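Hypothetical protein yqeU (Bacillus subtilis, PDB 1VHK) probably methylates the N3 position of one specific uridine in 16S ribosomal RNA within the assembled small subunit, using S-adenosyl-L-methionine as methyl donor. Local coordinates at residues P19-T24 / C67-W72; D41-C46 / C55-V60; E78-V83 / Q250-R255; K171-Y176 / L201-G206. All coordinates share one frame; numbering follows the deposited sequence.

Contact 1 of 4, residues P19-T24 / C67-W72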
loop_
_atom_site.group_PDB
_atom_site.type_symbol
_atom_site.label_atom_id
_atom_site.label_comp_id
_atom_site.label_asym_id
_atom_site.label_seq_id
_atom_site.Cartn_x
_atom_site.Cartn_y
_atom_site.Cartn_z
ATOM N N PRO A 19 -38.940 1.245 -6.290
ATOM C CA PRO A 19 -38.752 -0.109 -5.803
ATOM C C PRO A 19 -37.538 -0.816 -6.362
ATOM O O PRO A 19 -37.014 -1.761 -5.751
ATOM C CB PRO A 19 -40.046 -0.828 -6.127
ATOM C CG PRO A 19 -40.991 0.192 -6.626
ATOM C CD PRO A 19 -40.145 1.324 -7.158
ATOM N N THR A 20 -37.103 -0.452 -7.555
ATOM C CA THR A 20 -35.926 -0.973 -8.211
ATOM C C THR A 20 -35.208 0.225 -8.863
ATOM O O THR A 20 -35.771 1.321 -8.850
ATOM C CB THR A 20 -36.191 -1.992 -9.319
ATOM O OG1 THR A 20 -36.873 -1.335 -10.404
ATOM C CG2 THR A 20 -36.975 -3.199 -8.861
ATOM N N PHE A 21 -34.023 0.018 -9.388
ATOM C CA PHE A 21 -33.281 1.100 -10.043
ATOM C C PHE A 21 -32.533 0.481 -11.213
ATOM O O PHE A 21 -32.341 -0.729 -11.207
ATOM C CB PHE A 21 -32.354 1.833 -9.090
ATOM C CG PHE A 21 -31.201 1.010 -8.589
ATOM C CD1 PHE A 21 -31.361 0.175 -7.495
ATOM C CD2 PHE A 21 -29.973 1.036 -9.225
ATOM C CE1 PHE A 21 -30.318 -0.601 -7.032
ATOM C CE2 PHE A 21 -28.930 0.261 -8.777
ATOM C CZ PHE A 21 -29.100 -0.559 -7.675
ATOM N N SER A 22 -32.154 1.268 -12.204
ATOM C CA SER A 22 -31.473 0.712 -13.362
ATOM C C SER A 22 -30.133 1.365 -13.664
ATOM O O SER A 22 -29.894 2.546 -13.465
ATOM C CB SER A 22 -32.375 0.760 -14.598
ATOM O OG SER A 22 -33.038 1.998 -14.669
ATOM N N ILE A 23 -29.239 0.522 -14.168
ATOM C CA ILE A 23 -27.887 0.883 -14.508
ATOM C C ILE A 23 -27.738 1.119 -16.004
ATOM O O ILE A 23 -27.997 0.229 -16.818
ATOM C CB ILE A 23 -26.910 -0.243 -14.072
ATOM C CG1 ILE A 23 -27.149 -0.602 -12.610
ATOM C CG2 ILE A 23 -25.475 0.180 -14.318
ATOM C CD1 ILE A 23 -26.233 -1.644 -12.032
ATOM N N THR A 24 -27.321 2.337 -16.368
ATOM C CA THR A 24 -27.104 2.672 -17.768
ATOM C C THR A 24 -25.666 3.126 -18.022
ATOM O O THR A 24 -24.924 3.505 -17.120
ATOM C CB THR A 24 -28.085 3.720 -18.312
ATOM O OG1 THR A 24 -28.096 4.862 -17.455
ATOM C CG2 THR A 24 -29.495 3.172 -18.424
ATOM N N CYS A 67 -31.993 -3.358 -10.926
ATOM C CA CYS A 67 -31.600 -3.877 -9.651
ATOM C C CYS A 67 -32.575 -3.573 -8.512
ATOM O O CYS A 67 -33.178 -2.526 -8.429
ATOM C CB CYS A 67 -30.224 -3.324 -9.215
ATOM S SG CYS A 67 -28.950 -3.327 -10.478
ATOM N N LEU A 68 -32.625 -4.522 -7.600
ATOM C CA LEU A 68 -33.412 -4.494 -6.377
ATOM C C LEU A 68 -32.427 -4.443 -5.204
ATOM O O LEU A 68 -31.508 -5.263 -5.222
ATOM C CB LEU A 68 -34.182 -5.822 -6.296
ATOM C CG LEU A 68 -34.630 -6.286 -4.914
ATOM C CD1 LEU A 68 -35.679 -5.355 -4.331
ATOM C CD2 LEU A 68 -35.119 -7.718 -4.970
ATOM N N VAL A 69 -32.525 -3.466 -4.321
ATOM C CA VAL A 69 -31.571 -3.414 -3.208
ATOM C C VAL A 69 -32.010 -4.350 -2.102
ATOM O O VAL A 69 -33.055 -4.171 -1.491
ATOM C CB VAL A 69 -31.210 -2.027 -2.710
ATOM C CG1 VAL A 69 -32.093 -0.950 -3.270
ATOM C CG2 VAL A 69 -31.150 -1.947 -1.178
ATOM N N ILE A 70 -31.194 -5.369 -1.824
ATOM C CA ILE A 70 -31.561 -6.320 -0.771
ATOM C C ILE A 70 -31.003 -5.969 0.586
ATOM O O ILE A 70 -31.533 -6.409 1.621
ATOM C CB ILE A 70 -31.211 -7.748 -1.214
ATOM C CG1 ILE A 70 -29.721 -7.916 -1.429
ATOM C CG2 ILE A 70 -31.986 -8.047 -2.502
ATOM C CD1 ILE A 70 -29.239 -9.283 -1.877
ATOM N N GLU A 71 -30.094 -4.987 0.665
ATOM C CA GLU A 71 -29.526 -4.618 1.945
ATOM C C GLU A 71 -28.665 -3.370 1.907
ATOM O O GLU A 71 -27.855 -3.225 0.994
ATOM C CB GLU A 71 -28.631 -5.789 2.439
ATOM C CG GLU A 71 -28.447 -5.743 3.948
ATOM C CD GLU A 71 -27.098 -6.221 4.417
ATOM O OE1 GLU A 71 -26.472 -5.480 5.214
ATOM O OE2 GLU A 71 -26.648 -7.314 4.043
ATOM N N TRP A 72 -28.869 -2.463 2.861
ATOM C CA TRP A 72 -28.000 -1.273 2.992
ATOM C C TRP A 72 -26.938 -1.636 4.041
ATOM O O TRP A 72 -27.282 -1.759 5.212
ATOM C CB TRP A 72 -28.782 -0.045 3.445
ATOM C CG TRP A 72 -29.610 0.527 2.322
ATOM C CD1 TRP A 72 -30.953 0.349 2.116
ATOM C CD2 TRP A 72 -29.107 1.211 1.177
ATOM N NE1 TRP A 72 -31.318 0.949 0.929
ATOM C CE2 TRP A 72 -30.216 1.486 0.343
ATOM C CE3 TRP A 72 -27.858 1.691 0.808
ATOM C CZ2 TRP A 72 -30.084 2.184 -0.860
ATOM C CZ3 TRP A 72 -27.735 2.390 -0.382
ATOM C CH2 TRP A 72 -28.841 2.627 -1.212
HETATM O O HOH W 1 -34.611 -1.631 -4.886
#
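Phe21 and Cys67 face each other as an antiparallel hydrogen-bonded pair, joining the short strand 21-24 to strand 64-72 in the mixed sheet of the PUA-type domain; within the chain, 21-24 is an outermost strand of that sheet. The pair is closed by two backbone bonds. Phe21 N donates to Cys67 O at 2.8 Å, and Cys67 N returns a bond to Phe21 O at 2.7 Å. Beside the pair, a water bridges the two chains: it donates to Pro19 O at 2.6 Å and accepts from Val69 N at 2.8 Å.

The apolar contacts gather on the face that carries both Phe21 and Cys67. A chi1 of 67° sets Phe21 CG between the backbone N and the carbonyl carbon; the ring beyond it comes against Cys67, with CZ and CE1 nearest to CB. Cys67 CB sits over one ring face, offset toward the rim, in a CH-pi contact 3.7 Å from the Phe21 centroid. A small cysteine suits this place, because its slim side chain lets a whole ring lie against it. Val69 CG1 meets the ring obliquely, and Ile15 of helix 12-16 packs on both Phe21 and Val69. Leu57 of strand 52-60 also packs on the cysteine sulfur. Across the contact, Cys67 SG lies oblique to the Phe21 ring, 4.4 Å from its centroid, and touches Ile23 CD1 at 3.6 Å.

Contact 2 of 4, residues D41-C46 / C55-V60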
loop_
_atom_site.group_PDB
_atom_site.type_symbol
_atom_site.label_atom_id
_atom_site.label_comp_id
_atom_site.label_asym_id
_atom_site.label_seq_id
_atom_site.Cartn_x
_atom_site.Cartn_y
_atom_site.Cartn_z
ATOM N N ASP A 41 -28.526 -12.715 -10.036
ATOM C CA ASP A 41 -27.147 -12.483 -9.647
ATOM C C ASP A 41 -27.072 -11.255 -8.726
ATOM O O ASP A 41 -27.871 -10.337 -8.851
ATOM C CB ASP A 41 -26.254 -12.284 -10.865
ATOM C CG ASP A 41 -25.856 -13.570 -11.557
ATOM O OD1 ASP A 41 -25.341 -13.491 -12.696
ATOM O OD2 ASP A 41 -26.041 -14.651 -10.971
ATOM N N GLN A 42 -26.083 -11.274 -7.852
ATOM C CA GLN A 42 -25.846 -10.246 -6.864
ATOM C C GLN A 42 -24.597 -9.415 -7.097
ATOM O O GLN A 42 -23.553 -9.944 -7.473
ATOM C CB GLN A 42 -25.737 -10.949 -5.488
ATOM C CG GLN A 42 -27.059 -11.589 -5.048
ATOM C CD GLN A 42 -27.016 -11.929 -3.561
ATOM O OE1 GLN A 42 -25.915 -12.121 -3.028
ATOM N NE2 GLN A 42 -28.166 -11.975 -2.896
ATOM N N ILE A 43 -24.700 -8.101 -6.890
ATOM C CA ILE A 43 -23.602 -7.168 -7.006
ATOM C C ILE A 43 -23.616 -6.208 -5.799
ATOM O O ILE A 43 -24.500 -6.172 -4.962
ATOM C CB ILE A 43 -23.558 -6.265 -8.253
ATOM C CG1 ILE A 43 -24.765 -5.343 -8.305
ATOM C CG2 ILE A 43 -23.378 -7.071 -9.535
ATOM C CD1 ILE A 43 -25.097 -4.671 -9.602
ATOM N N ILE A 44 -22.539 -5.445 -5.728
ATOM C CA ILE A 44 -22.364 -4.422 -4.716
ATOM C C ILE A 44 -22.351 -3.061 -5.432
ATOM O O ILE A 44 -21.665 -2.866 -6.440
ATOM C CB ILE A 44 -21.073 -4.612 -3.920
ATOM C CG1 ILE A 44 -20.902 -6.061 -3.461
ATOM C CG2 ILE A 44 -21.050 -3.673 -2.713
ATOM C CD1 ILE A 44 -21.729 -6.476 -2.280
ATOM N N CYS A 45 -23.201 -2.174 -4.949
ATOM C CA CYS A 45 -23.328 -0.839 -5.486
ATOM C C CYS A 45 -23.135 0.192 -4.364
ATOM O O CYS A 45 -23.588 0.043 -3.229
ATOM C CB CYS A 45 -24.659 -0.608 -6.173
ATOM S SG CYS A 45 -24.921 -1.523 -7.700
ATOM N N CYS A 46 -22.449 1.245 -4.760
ATOM C CA CYS A 46 -22.147 2.382 -3.917
ATOM C C CYS A 46 -22.713 3.637 -4.586
ATOM O O CYS A 46 -22.340 3.859 -5.729
ATOM C CB CYS A 46 -20.614 2.510 -3.769
ATOM S SG CYS A 46 -20.149 3.688 -2.442
ATOM N N CYS A 55 -27.108 -5.511 -4.013
ATOM C CA CYS A 55 -28.180 -5.542 -4.992
ATOM C C CYS A 55 -28.297 -6.891 -5.698
ATOM O O CYS A 55 -27.327 -7.626 -5.844
ATOM C CB CYS A 55 -28.010 -4.442 -6.040
ATOM S SG CYS A 55 -27.732 -2.793 -5.367
ATOM N N GLU A 56 -29.518 -7.152 -6.146
ATOM C CA GLU A 56 -29.894 -8.338 -6.897
ATOM C C GLU A 56 -30.333 -7.944 -8.306
ATOM O O GLU A 56 -31.139 -7.033 -8.502
ATOM C CB GLU A 56 -31.013 -9.083 -6.160
ATOM C CG GLU A 56 -31.214 -10.526 -6.514
ATOM C CD GLU A 56 -31.882 -11.384 -5.472
ATOM O OE1 GLU A 56 -31.203 -11.884 -4.543
ATOM O OE2 GLU A 56 -33.103 -11.668 -5.576
ATOM N N LEU A 57 -29.750 -8.566 -9.333
ATOM C CA LEU A 57 -30.164 -8.244 -10.700
ATOM C C LEU A 57 -31.556 -8.830 -10.965
ATOM O O LEU A 57 -31.786 -10.028 -10.968
ATOM C CB LEU A 57 -29.163 -8.676 -11.726
ATOM C CG LEU A 57 -27.885 -7.866 -11.925
ATOM C CD1 LEU A 57 -28.066 -6.403 -11.537
ATOM C CD2 LEU A 57 -26.713 -8.487 -11.188
ATOM N N GLN A 58 -32.516 -7.923 -11.057
ATOM C CA GLN A 58 -33.907 -8.211 -11.331
ATOM C C GLN A 58 -34.092 -8.279 -12.852
ATOM O O GLN A 58 -34.655 -9.228 -13.383
ATOM C CB GLN A 58 -34.793 -7.120 -10.738
ATOM C CG GLN A 58 -36.252 -7.203 -11.120
ATOM C CD GLN A 58 -37.190 -6.640 -10.075
ATOM O OE1 GLN A 58 -38.384 -6.411 -10.330
ATOM N NE2 GLN A 58 -36.660 -6.417 -8.875
ATOM N N SER A 59 -33.455 -7.330 -13.541
ATOM C CA SER A 59 -33.544 -7.306 -15.003
ATOM C C SER A 59 -32.196 -7.070 -15.655
ATOM O O SER A 59 -31.403 -6.239 -15.191
ATOM C CB SER A 59 -34.559 -6.256 -15.444
ATOM O OG SER A 59 -34.360 -5.872 -16.780
ATOM N N VAL A 60 -31.880 -7.856 -16.685
ATOM C CA VAL A 60 -30.624 -7.729 -17.401
ATOM C C VAL A 60 -30.840 -7.696 -18.914
ATOM O O VAL A 60 -31.156 -8.692 -19.558
ATOM C CB VAL A 60 -29.589 -8.789 -17.032
ATOM C CG1 VAL A 60 -29.051 -8.582 -15.618
ATOM C CG2 VAL A 60 -30.133 -10.198 -17.176
#
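Ile43 and Cys55 exchange both of their backbone bonds: Ile43 N donates to Cys55 O, and Cys55 N to Ile43 O, each at 2.9 Å. Two residues along, Leu57 N donates to Asp41 O at 2.6 Å in an almost straight bond. Between these bonds lies the non-hydrogen-bonded pair Gln42 and Glu56, where Gln42 CA adds a CA-H...O contact of 3.2 Å to Cys55 O. Their polar, extended side chains suit the outer face and meet through a weak hydrogen bond, Gln42 NE2 to Glu56 OE1 at 3.5 Å, the amide and carboxylate planes nearly coplanar. Asp41 OD1 is occupied by Asn38 N.

The other face is apolar. Leu57 CD1 meets Ile43 CD1 at 3.9 Å, the two side chains crossing at about a right angle, while Leu57 CD2 reaches Asp41 CB. An alanine in place of Leu57 would probably leave Ile43 CD1 and Asp41 CB without their methyl partners and open a gap between them. Cys55 SG, set beside its backbone N (chi1 -51°), rests against Cys45 CB, small residues filling a buried position. With Gln42-Glu56 on one face and Ile43-Cys55 on the other, this is an antiparallel beta hairpin, strands 42-46 and 52-60 of the PUA-type domain.

Contact 3 of 4, residues E78-V83 / Q250-R255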
loop_
_atom_site.group_PDB
_atom_site.type_symbol
_atom_site.label_atom_id
_atom_site.label_comp_id
_atom_site.label_asym_id
_atom_site.label_seq_id
_atom_site.Cartn_x
_atom_site.Cartn_y
_atom_site.Cartn_z
ATOM N N GLU A 78 -13.759 4.492 4.476
ATOM C CA GLU A 78 -12.930 5.657 4.160
ATOM C C GLU A 78 -11.995 6.033 5.291
ATOM O O GLU A 78 -12.277 5.791 6.469
ATOM C CB GLU A 78 -13.806 6.826 3.728
ATOM C CG GLU A 78 -14.453 6.701 2.362
ATOM C CD GLU A 78 -13.558 6.453 1.181
ATOM O OE1 GLU A 78 -12.516 7.136 0.974
ATOM O OE2 GLU A 78 -13.862 5.532 0.375
ATOM N N LEU A 79 -10.781 6.479 4.950
ATOM C CA LEU A 79 -9.852 6.947 5.991
ATOM C C LEU A 79 -10.541 8.062 6.795
ATOM O O LEU A 79 -11.181 8.921 6.181
ATOM C CB LEU A 79 -8.608 7.567 5.385
ATOM C CG LEU A 79 -7.394 6.764 5.046
ATOM C CD1 LEU A 79 -6.254 7.693 4.601
ATOM C CD2 LEU A 79 -6.951 5.841 6.166
ATOM N N PRO A 80 -10.245 8.167 8.077
ATOM C CA PRO A 80 -10.828 9.232 8.888
ATOM C C PRO A 80 -10.370 10.593 8.444
ATOM O O PRO A 80 -11.025 11.576 8.792
ATOM C CB PRO A 80 -10.376 8.964 10.304
ATOM C CG PRO A 80 -9.464 7.806 10.252
ATOM C CD PRO A 80 -9.447 7.243 8.875
ATOM N N ILE A 81 -9.243 10.725 7.739
ATOM C CA ILE A 81 -8.826 12.060 7.309
ATOM C C ILE A 81 -8.577 12.061 5.797
ATOM O O ILE A 81 -8.206 11.012 5.277
ATOM C CB ILE A 81 -7.556 12.554 8.014
ATOM C CG1 ILE A 81 -6.317 11.928 7.406
ATOM C CG2 ILE A 81 -7.602 12.286 9.518
ATOM C CD1 ILE A 81 -5.007 12.438 7.926
ATOM N N LYS A 82 -8.737 13.220 5.176
ATOM C CA LYS A 82 -8.548 13.379 3.743
ATOM C C LYS A 82 -7.100 13.533 3.349
ATOM O O LYS A 82 -6.451 14.545 3.645
ATOM C CB LYS A 82 -9.343 14.615 3.259
ATOM C CG LYS A 82 -10.841 14.398 3.451
ATOM C CD LYS A 82 -11.672 15.439 2.743
ATOM C CE LYS A 82 -13.165 15.108 2.875
ATOM N NZ LYS A 82 -13.987 15.861 1.879
ATOM N N VAL A 83 -6.530 12.493 2.689
ATOM C CA VAL A 83 -5.117 12.673 2.354
ATOM C C VAL A 83 -4.922 12.835 0.870
ATOM O O VAL A 83 -5.614 12.248 0.037
ATOM C CB VAL A 83 -4.118 11.834 3.110
ATOM C CG1 VAL A 83 -4.730 10.753 3.974
ATOM C CG2 VAL A 83 -2.980 11.306 2.264
ATOM N N GLN A 250 -2.277 4.291 12.306
ATOM C CA GLN A 250 -2.498 5.242 13.358
ATOM C C GLN A 250 -3.954 5.609 13.584
ATOM O O GLN A 250 -4.430 5.675 14.729
ATOM C CB GLN A 250 -1.703 6.539 13.057
ATOM C CG GLN A 250 -2.100 7.662 14.021
ATOM C CD GLN A 250 -1.436 7.480 15.379
ATOM O OE1 GLN A 250 -2.052 7.683 16.409
ATOM N NE2 GLN A 250 -0.160 7.124 15.402
ATOM N N THR A 251 -4.655 6.021 12.535
ATOM C CA THR A 251 -6.042 6.453 12.666
ATOM C C THR A 251 -7.036 5.315 12.681
ATOM O O THR A 251 -8.156 5.562 13.138
ATOM C CB THR A 251 -6.438 7.473 11.577
ATOM O OG1 THR A 251 -6.218 6.874 10.290
ATOM C CG2 THR A 251 -5.625 8.751 11.680
ATOM N N GLU A 252 -6.722 4.093 12.256
ATOM C CA GLU A 252 -7.670 3.005 12.265
ATOM C C GLU A 252 -7.293 1.766 13.065
ATOM O O GLU A 252 -8.197 1.001 13.451
ATOM C CB GLU A 252 -7.990 2.556 10.830
ATOM C CG GLU A 252 -8.217 3.660 9.828
ATOM C CD GLU A 252 -8.322 3.127 8.415
ATOM O OE1 GLU A 252 -9.334 3.447 7.744
ATOM O OE2 GLU A 252 -7.429 2.365 7.990
ATOM N N LEU A 253 -6.043 1.404 13.228
ATOM C CA LEU A 253 -5.572 0.247 13.933
ATOM C C LEU A 253 -5.266 0.485 15.397
ATOM O O LEU A 253 -5.354 -0.444 16.225
ATOM C CB LEU A 253 -4.346 -0.371 13.221
ATOM C CG LEU A 253 -4.654 -1.637 12.399
ATOM C CD1 LEU A 253 -5.890 -1.417 11.535
ATOM C CD2 LEU A 253 -3.482 -2.067 11.538
ATOM N N LEU A 254 -4.787 1.666 15.744
ATOM C CA LEU A 254 -4.485 2.057 17.106
ATOM C C LEU A 254 -5.702 2.810 17.687
ATOM O O LEU A 254 -5.964 2.746 18.865
ATOM C CB LEU A 254 -3.328 3.042 17.185
ATOM C CG LEU A 254 -1.915 2.607 16.898
ATOM C CD1 LEU A 254 -0.962 3.793 17.040
ATOM C CD2 LEU A 254 -1.471 1.477 17.807
ATOM N N ARG A 255 -6.337 3.595 16.811
ATOM C CA ARG A 255 -7.494 4.375 17.265
ATOM C C ARG A 255 -8.781 3.685 16.885
ATOM O O ARG A 255 -9.204 3.659 15.724
ATOM C CB ARG A 255 -7.412 5.827 16.792
ATOM C CG ARG A 255 -6.115 6.514 17.186
ATOM C CD ARG A 255 -6.214 7.969 17.482
ATOM N NE ARG A 255 -5.681 8.873 16.472
ATOM C CZ ARG A 255 -6.419 9.566 15.616
ATOM N NH1 ARG A 255 -7.748 9.467 15.630
ATOM N NH2 ARG A 255 -5.835 10.382 14.749
#
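Pro80 and Thr251 meet through CG and CD of the proline ring, at the last turn of helix 239-253. Pro80 CG approaches Thr251 CB at 3.3 Å, and Pro80 CD lies 3.5 Å from Thr251 OG1, so the contact is van der Waals, the ring carbons lying against both CB and OG1. The threonine holds OG1 between its backbone N and carbonyl carbon (chi1 58°), an orientation from which the hydroxyl donates back to Ile247 O, one turn earlier in the helix. Its polar group is thereby satisfied while CB faces the proline, whose rigid ring offers a firm surface without polar demands.

Glu252 has CG beside the backbone N and anti to the carbonyl carbon, and the chain runs out extended beyond it (chi2 172°). Its methylene Glu252 CG passes Pro80 CD at 3.9 Å. Farther out, Glu252 OE1 comes to 3.7 Å from Leu79 CD2, the two side chains crossing at about a right angle. Glu252 OE2 is bonded to Ser248 OG and forms a salt bridge with Arg232 of the second subunit. An alanine in place of Glu252 would probably leave that arginine without its charged mate and take the packing of CG and the carboxylate from Pro80 CD and Leu79 CD2. The arrangement packs the chain entering strand 82-88 against the C-terminal helix at the subunit interface, as fits a SPOUT-class methyltransferase, whose members typically work as dimers.

Contact 4 of 4, residues K171-Y176 / L201-G206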
loop_
_atom_site.group_PDB
_atom_site.type_symbol
_atom_site.label_atom_id
_atom_site.label_comp_id
_atom_site.label_asym_id
_atom_site.label_seq_id
_atom_site.Cartn_x
_atom_site.Cartn_y
_atom_site.Cartn_z
ATOM N N LYS A 171 -3.156 20.794 6.814
ATOM C CA LYS A 171 -1.726 20.647 7.029
ATOM C C LYS A 171 -1.021 20.162 5.763
ATOM O O LYS A 171 -1.596 19.516 4.892
ATOM C CB LYS A 171 -1.385 19.672 8.142
ATOM C CG LYS A 171 -1.564 20.109 9.568
ATOM C CD LYS A 171 -0.245 20.551 10.190
ATOM C CE LYS A 171 -0.451 21.076 11.600
ATOM N NZ LYS A 171 -1.278 22.319 11.619
ATOM N N CYS A 172 0.291 20.358 5.709
ATOM C CA CYS A 172 1.066 19.899 4.592
ATOM C C CYS A 172 2.381 19.280 5.026
ATOM O O CYS A 172 3.197 19.968 5.614
ATOM C CB CYS A 172 1.390 21.036 3.594
ATOM S SG CYS A 172 2.558 20.409 2.297
ATOM N N VAL A 173 2.603 18.002 4.709
ATOM C CA VAL A 173 3.890 17.411 5.021
ATOM C C VAL A 173 4.665 17.277 3.701
ATOM O O VAL A 173 4.091 17.104 2.631
ATOM C CB VAL A 173 3.877 16.112 5.799
ATOM C CG1 VAL A 173 2.675 15.937 6.722
ATOM C CG2 VAL A 173 4.087 14.867 4.955
ATOM N N VAL A 174 5.964 17.481 3.805
ATOM C CA VAL A 174 6.885 17.300 2.702
ATOM C C VAL A 174 7.804 16.113 3.030
ATOM O O VAL A 174 8.512 16.099 4.028
ATOM C CB VAL A 174 7.696 18.555 2.388
ATOM C CG1 VAL A 174 8.604 18.338 1.173
ATOM C CG2 VAL A 174 6.774 19.745 2.133
ATOM N N ALA A 175 7.674 15.070 2.227
ATOM C CA ALA A 175 8.446 13.834 2.431
ATOM C C ALA A 175 9.857 14.094 1.911
ATOM O O ALA A 175 10.042 14.299 0.719
ATOM C CB ALA A 175 7.791 12.662 1.751
ATOM N N TYR A 176 10.752 14.309 2.854
ATOM C CA TYR A 176 12.119 14.742 2.562
ATOM C C TYR A 176 12.956 14.591 3.830
ATOM O O TYR A 176 12.438 14.801 4.934
ATOM C CB TYR A 176 12.085 16.237 2.217
ATOM C CG TYR A 176 13.413 16.836 1.858
ATOM C CD1 TYR A 176 13.954 16.621 0.597
ATOM C CD2 TYR A 176 14.109 17.666 2.747
ATOM C CE1 TYR A 176 15.150 17.202 0.225
ATOM C CE2 TYR A 176 15.314 18.246 2.382
ATOM C CZ TYR A 176 15.821 18.015 1.119
ATOM O OH TYR A 176 17.005 18.599 0.730
ATOM N N LEU A 201 -5.086 16.633 4.603
ATOM C CA LEU A 201 -3.623 16.603 4.650
ATOM C C LEU A 201 -3.014 16.468 3.258
ATOM O O LEU A 201 -3.449 15.665 2.439
ATOM C CB LEU A 201 -3.158 15.489 5.570
ATOM C CG LEU A 201 -1.671 15.127 5.528
ATOM C CD1 LEU A 201 -0.820 16.198 6.220
ATOM C CD2 LEU A 201 -1.436 13.745 6.123
ATOM N N LEU A 202 -2.100 17.372 2.929
ATOM C CA LEU A 202 -1.363 17.380 1.689
ATOM C C LEU A 202 0.050 16.840 1.953
ATOM O O LEU A 202 0.645 17.218 2.948
ATOM C CB LEU A 202 -1.221 18.786 1.089
ATOM C CG LEU A 202 -0.342 18.811 -0.184
ATOM C CD1 LEU A 202 -1.062 18.074 -1.304
ATOM C CD2 LEU A 202 0.014 20.221 -0.580
ATOM N N ILE A 203 0.483 15.896 1.131
ATOM C CA ILE A 203 1.804 15.283 1.275
ATOM C C ILE A 203 2.510 15.359 -0.076
ATOM O O ILE A 203 1.934 14.878 -1.065
ATOM C CB ILE A 203 1.761 13.803 1.699
ATOM C CG1 ILE A 203 0.841 13.531 2.880
ATOM C CG2 ILE A 203 3.175 13.322 2.045
ATOM C CD1 ILE A 203 0.767 12.094 3.329
ATOM N N VAL A 204 3.621 16.095 -0.182
ATOM C CA VAL A 204 4.243 16.174 -1.519
ATOM C C VAL A 204 5.495 15.350 -1.571
ATOM O O VAL A 204 6.298 15.315 -0.637
ATOM C CB VAL A 204 4.427 17.602 -2.002
ATOM C CG1 VAL A 204 3.780 18.614 -1.062
ATOM C CG2 VAL A 204 5.871 17.975 -2.292
ATOM N N PHE A 205 5.678 14.622 -2.679
ATOM C CA PHE A 205 6.870 13.790 -2.870
ATOM C C PHE A 205 7.675 14.266 -4.071
ATOM O O PHE A 205 7.079 14.740 -5.051
ATOM C CB PHE A 205 6.399 12.333 -3.150
ATOM C CG PHE A 205 5.490 11.815 -2.076
ATOM C CD1 PHE A 205 4.136 12.039 -2.140
ATOM C CD2 PHE A 205 6.015 11.119 -1.002
ATOM C CE1 PHE A 205 3.306 11.620 -1.126
ATOM C CE2 PHE A 205 5.184 10.662 0.005
ATOM C CZ PHE A 205 3.824 10.891 -0.075
ATOM N N GLY A 206 8.965 14.027 -4.121
ATOM C CA GLY A 206 9.724 14.452 -5.323
ATOM C C GLY A 206 9.799 13.255 -6.284
ATOM O O GLY A 206 9.335 12.180 -5.933
HETATM O O HOH W 2 10.236 12.754 -1.554
#
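Val173 and Ile203 stand side by side in segments 171-175 and 201-205, parallel strands with an angle of 19° between their directions, laddered together by four backbone bonds. The two strands and helix 187-193 between them form a beta-alpha-beta unit in the parallel sheet of the SPOUT-class domain. Lys171 O and Val173 O accept from Leu202 N and Val204 N respectively, both at 3.0 Å. In the reverse direction, Val173 N donates to Leu202 O at 2.7 Å, and Ala175 N to Val204 O at 3.2 Å.

One face carries Leu201, Val173 and Ile203. Leu201 has CG anti to the backbone N (chi1 168°), and from its end CD1 meets Val173 CG1 at 3.5 Å. The other branch, Val173 CG2, lies alongside Ile203 CG2, both side chains pointing the same way. Branched aliphatic residues suit a face covered by two helices: Ile191 of helix 187-193 packs on Val173 and Leu201, and Ala243 of helix 239-253 on Ile203.

On the opposite face Cys172 SG touches Leu202 CD2 at 3.8 Å and also reaches Val204 CG1. Toward the C-terminal ends, Ala175 is small enough for its CB to sit obliquely beside the Phe205 ring, near CD2. There the ladder gives way to a water, which donates to Ala175 O at 2.8 Å and accepts from Gly206 N at 3.1 Å.

Contacts 1 and 2 belong to one sheet, their centres 7 Å apart: strands 52-60 and 64-72 are neighbours, Leu68 O and Glu56 N lie 2.9 Å apart in a probable hydrogen bond, and along the chain contact 2 is nested inside contact 1. Contacts 3 and 4, with centres about 17 Å apart, both reach the parallel sheet, where strands 82-88 and 200-205 are neighbours and Lys82 O and Leu201 N, 2.7 Å apart, make a probable hydrogen bond. Centres of contacts 1 and 4 stand about 41 Å apart. The first pair lies in the PUA-type domain, probably concerned with RNA, the second in the methyltransferase domain, which would bind S-adenosyl-L-methionine.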